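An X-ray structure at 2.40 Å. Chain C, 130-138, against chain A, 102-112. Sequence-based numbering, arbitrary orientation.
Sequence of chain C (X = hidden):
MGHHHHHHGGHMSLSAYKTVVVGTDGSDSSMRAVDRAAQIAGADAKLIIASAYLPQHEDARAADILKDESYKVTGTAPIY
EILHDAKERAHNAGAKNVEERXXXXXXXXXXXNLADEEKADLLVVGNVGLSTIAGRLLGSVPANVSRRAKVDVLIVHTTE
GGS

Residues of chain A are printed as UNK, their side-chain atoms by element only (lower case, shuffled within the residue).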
# COMPACT_ATOMS: atom_id res chain seq x y z
N LEU C 130 -6.21 -10.74 -3.13
CA LEU C 130 -6.94 -11.21 -4.30
C LEU C 130 -5.92 -11.39 -5.43
O LEU C 130 -4.93 -10.67 -5.51
CB LEU C 130 -8.00 -10.17 -4.69
CG LEU C 130 -9.11 -9.95 -3.66
CD1 LEU C 130 -9.86 -8.65 -3.93
CD2 LEU C 130 -10.07 -11.14 -3.69
N SER C 131 -6.16 -12.36 -6.31
CA SER C 131 -5.23 -12.62 -7.39
C SER C 131 -5.64 -12.07 -8.76
O SER C 131 -5.11 -12.48 -9.78
CB SER C 131 -4.96 -14.12 -7.47
OG SER C 131 -6.17 -14.85 -7.37
N THR C 132 -6.58 -11.13 -8.78
CA THR C 132 -7.02 -10.50 -10.02
C THR C 132 -6.07 -9.33 -10.28
O THR C 132 -5.33 -8.92 -9.38
CB THR C 132 -8.42 -9.90 -9.89
OG1 THR C 132 -8.42 -8.90 -8.87
CG2 THR C 132 -9.44 -10.98 -9.52
N ILE C 133 -6.11 -8.76 -11.47
CA ILE C 133 -5.24 -7.62 -11.77
C ILE C 133 -5.44 -6.51 -10.73
O ILE C 133 -4.49 -5.99 -10.16
CB ILE C 133 -5.52 -7.02 -13.17
CG1 ILE C 133 -5.21 -8.05 -14.25
CG2 ILE C 133 -4.67 -5.76 -13.37
CD1 ILE C 133 -5.62 -7.61 -15.63
N ALA C 134 -6.69 -6.13 -10.51
CA ALA C 134 -6.98 -5.07 -9.56
C ALA C 134 -6.57 -5.49 -8.15
O ALA C 134 -5.93 -4.72 -7.43
CB ALA C 134 -8.46 -4.73 -9.60
N GLY C 135 -6.94 -6.70 -7.77
CA GLY C 135 -6.61 -7.20 -6.45
C GLY C 135 -5.13 -7.06 -6.13
O GLY C 135 -4.76 -6.56 -5.07
N ARG C 136 -4.28 -7.47 -7.06
CA ARG C 136 -2.85 -7.39 -6.85
C ARG C 136 -2.31 -5.97 -7.04
O ARG C 136 -1.42 -5.54 -6.30
CB ARG C 136 -2.14 -8.36 -7.78
CG ARG C 136 -2.26 -9.81 -7.35
CD ARG C 136 -1.13 -10.20 -6.41
NE ARG C 136 -0.83 -11.62 -6.53
CZ ARG C 136 -1.54 -12.60 -5.97
NH1 ARG C 136 -2.61 -12.30 -5.24
NH2 ARG C 136 -1.19 -13.86 -6.15
N LEU C 137 -2.86 -5.25 -8.00
CA LEU C 137 -2.41 -3.89 -8.28
C LEU C 137 -2.73 -2.88 -7.17
O LEU C 137 -2.00 -1.91 -6.98
CB LEU C 137 -3.01 -3.40 -9.60
CG LEU C 137 -2.58 -2.00 -10.04
CD1 LEU C 137 -1.10 -1.97 -10.30
CD2 LEU C 137 -3.34 -1.60 -11.29
N LEU C 138 -3.80 -3.13 -6.41
CA LEU C 138 -4.22 -2.22 -5.35
C LEU C 138 -3.69 -2.53 -3.95
O LEU C 138 -4.03 -1.83 -2.99
CB LEU C 138 -5.74 -2.18 -5.29
CG LEU C 138 -6.37 -1.69 -6.59
CD1 LEU C 138 -7.88 -1.82 -6.52
CD2 LEU C 138 -5.95 -0.24 -6.84
N UNK A 102 -5.64 -11.45 -22.65
CA UNK A 102 -5.67 -12.24 -21.42
C UNK A 102 -4.30 -12.00 -20.75
O UNK A 102 -3.29 -11.84 -21.44
c UNK A 102 -5.78 -13.68 -21.93
c UNK A 102 -6.36 -13.54 -23.28
c UNK A 102 -5.64 -12.33 -23.82
N UNK A 103 -4.29 -11.95 -19.42
CA UNK A 103 -3.06 -11.74 -18.64
C UNK A 103 -2.74 -13.08 -17.99
O UNK A 103 -3.59 -13.71 -17.36
c UNK A 103 -1.76 -8.89 -18.50
c UNK A 103 -3.27 -10.68 -17.54
c UNK A 103 -2.26 -10.86 -16.44
c UNK A 103 -3.15 -9.28 -18.14
N UNK A 104 -1.50 -13.49 -18.12
CA UNK A 104 -1.07 -14.77 -17.61
C UNK A 104 0.05 -14.71 -16.57
O UNK A 104 0.94 -13.86 -16.65
c UNK A 104 -0.66 -15.61 -18.83
c UNK A 104 0.38 -16.60 -18.47
c UNK A 104 -1.89 -16.28 -19.42
N UNK A 105 -0.00 -15.60 -15.59
CA UNK A 105 1.02 -15.63 -14.55
C UNK A 105 0.82 -14.55 -13.50
O UNK A 105 -0.30 -14.08 -13.28
N UNK A 106 1.90 -14.16 -12.84
CA UNK A 106 1.79 -13.11 -11.83
C UNK A 106 1.26 -11.89 -12.59
O UNK A 106 1.92 -11.34 -13.48
c UNK A 106 3.15 -12.84 -11.21
N UNK A 107 0.04 -11.46 -12.26
CA UNK A 107 -0.69 -10.34 -12.84
C UNK A 107 -0.01 -8.99 -12.95
O UNK A 107 -0.02 -8.38 -14.02
c UNK A 107 -1.55 -10.90 -10.70
c UNK A 107 -1.97 -10.30 -12.01
c UNK A 107 -0.71 -12.04 -11.12
N UNK A 108 0.58 -8.51 -11.86
CA UNK A 108 1.22 -7.21 -11.95
C UNK A 108 2.42 -7.23 -12.88
O UNK A 108 2.61 -6.30 -13.67
c UNK A 108 2.60 -5.52 -10.64
c UNK A 108 1.59 -6.67 -10.54
c UNK A 108 0.33 -6.16 -9.86
N UNK A 109 3.23 -8.28 -12.81
CA UNK A 109 4.39 -8.34 -13.70
C UNK A 109 3.93 -8.40 -15.16
O UNK A 109 4.55 -7.79 -16.04
o UNK A 109 6.37 -8.17 -11.79
c UNK A 109 6.17 -9.34 -12.18
o UNK A 109 6.69 -10.35 -11.64
c UNK A 109 5.26 -9.57 -13.38
N UNK A 110 2.85 -9.13 -15.42
CA UNK A 110 2.33 -9.23 -16.78
C UNK A 110 1.83 -7.85 -17.21
O UNK A 110 2.07 -7.42 -18.34
c UNK A 110 1.20 -10.25 -16.85
N UNK A 111 1.16 -7.14 -16.30
CA UNK A 111 0.64 -5.81 -16.63
C UNK A 111 1.77 -4.82 -16.94
O UNK A 111 1.67 -4.03 -17.88
c UNK A 111 -1.90 -4.10 -16.91
c UNK A 111 -0.93 -3.94 -15.74
c UNK A 111 -0.23 -5.28 -15.49
c UNK A 111 -1.68 -3.47 -14.48
N UNK A 112 2.86 -4.87 -16.17
CA UNK A 112 3.98 -3.98 -16.41
C UNK A 112 4.56 -4.28 -17.80
O UNK A 112 4.92 -3.38 -18.56
c UNK A 112 5.08 -4.18 -15.33
c UNK A 112 6.39 -3.49 -15.73
c UNK A 112 4.59 -3.63 -14.00

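Position 102 carries three carbons that close a ring onto the backbone nitrogen, the mark of proline. A:Pro102 lies in a strand, where its phi of -87° is easily met by the ring, and its CB points away from chain C, which it does not touch.

Position 103 has four carbons, forked at the first, with one arm two carbons long, and they reach C:Ile133: isoleucine. A:Ile103 points toward chain C, and its CG1 lies 3.9 Å from CD1 of C:Ile133. A beta-branched, apolar side chain suits both an extended backbone and a buried place.

At position 104 one carbon carries two others, so the residue is valine. A:Val104 is exposed and out of reach of chain C; its extended backbone is one that beta-branched residues readily adopt.

Position 105 has no side-chain atoms and is glycine. The positive phi of A:Gly105, 78°, by itself favours this residue.

Position 106 has a single side-chain carbon, hence alanine. A:Ala106 is the N-cap of the helix that follows, yet its methyl group cannot accept a hydrogen bond and so cannot cap; separately, its backbone O accepts from the backbone N of position 110 at 3.1 Å as the first helical turn forms.

Position 107 again shows three carbons in a ring onto the backbone nitrogen. The ring is buried against C:Ile133 and C:Arg136. This is proline, well placed in the first turn of a helix, where its nitrogen, lacking a hydrogen, need not bond to a preceding carbonyl. CG of A:Pro107 approaches CG of C:Arg136 to 3.6 Å and O of C:Ser131 to 4.0 Å, while its CB is 4.2 Å from CA of C:Ile133.

Position 108 has one carbon bearing two, which reach C:Arg136 and C:Leu137: another valine. CG2 of A:Val108 packs 3.8 Å from N of C:Leu137 and 3.9 Å from CB of C:Arg136, a compact group resting against the backbone of the other helix.

Position 109 has two carbons, the second carrying two oxygens: aspartate. A:Asp109 is exposed and out of reach of chain C, as suits a charged group, and its OD2 is hydrogen-bonded elsewhere in the structure.

Position 110, with one carbon, is alanine. A:Ala110 is also out of reach, and its small side chain is readily accommodated in a helix.

Position 111 has four carbons, forked at the second, that reach C:Ile133 and C:Leu137; this is leucine. CD2 of A:Leu111 lies 3.9 Å from CG2 of C:Ile133 and 4.1 Å from CD2 of C:Leu137, extending the apolar patch one helical turn beyond position 107.

Position 112 has one carbon bearing two, valine. A:Val112 does not reach chain C, but its t rotamer (chi1 168°) is one that a beta-branched valine commonly takes in a helix.

The two helices cross at -97°, and no hydrogen bond links the stretches: the contact works by apolar packing. C:Ile133 meets A:Ile103, A:Pro107 and A:Leu111. Within chain C, OG1 of C:Thr132 caps the helix by accepting from N of C:Gly135 at 2.9 Å, and NH1 of C:Arg136 makes a weak 2.8 Å hydrogen bond to O of C:Leu130, while the arginine's aliphatic carbons pack on A:Pro107.

Chain A, residues 102-112: PIVGAPVDALV
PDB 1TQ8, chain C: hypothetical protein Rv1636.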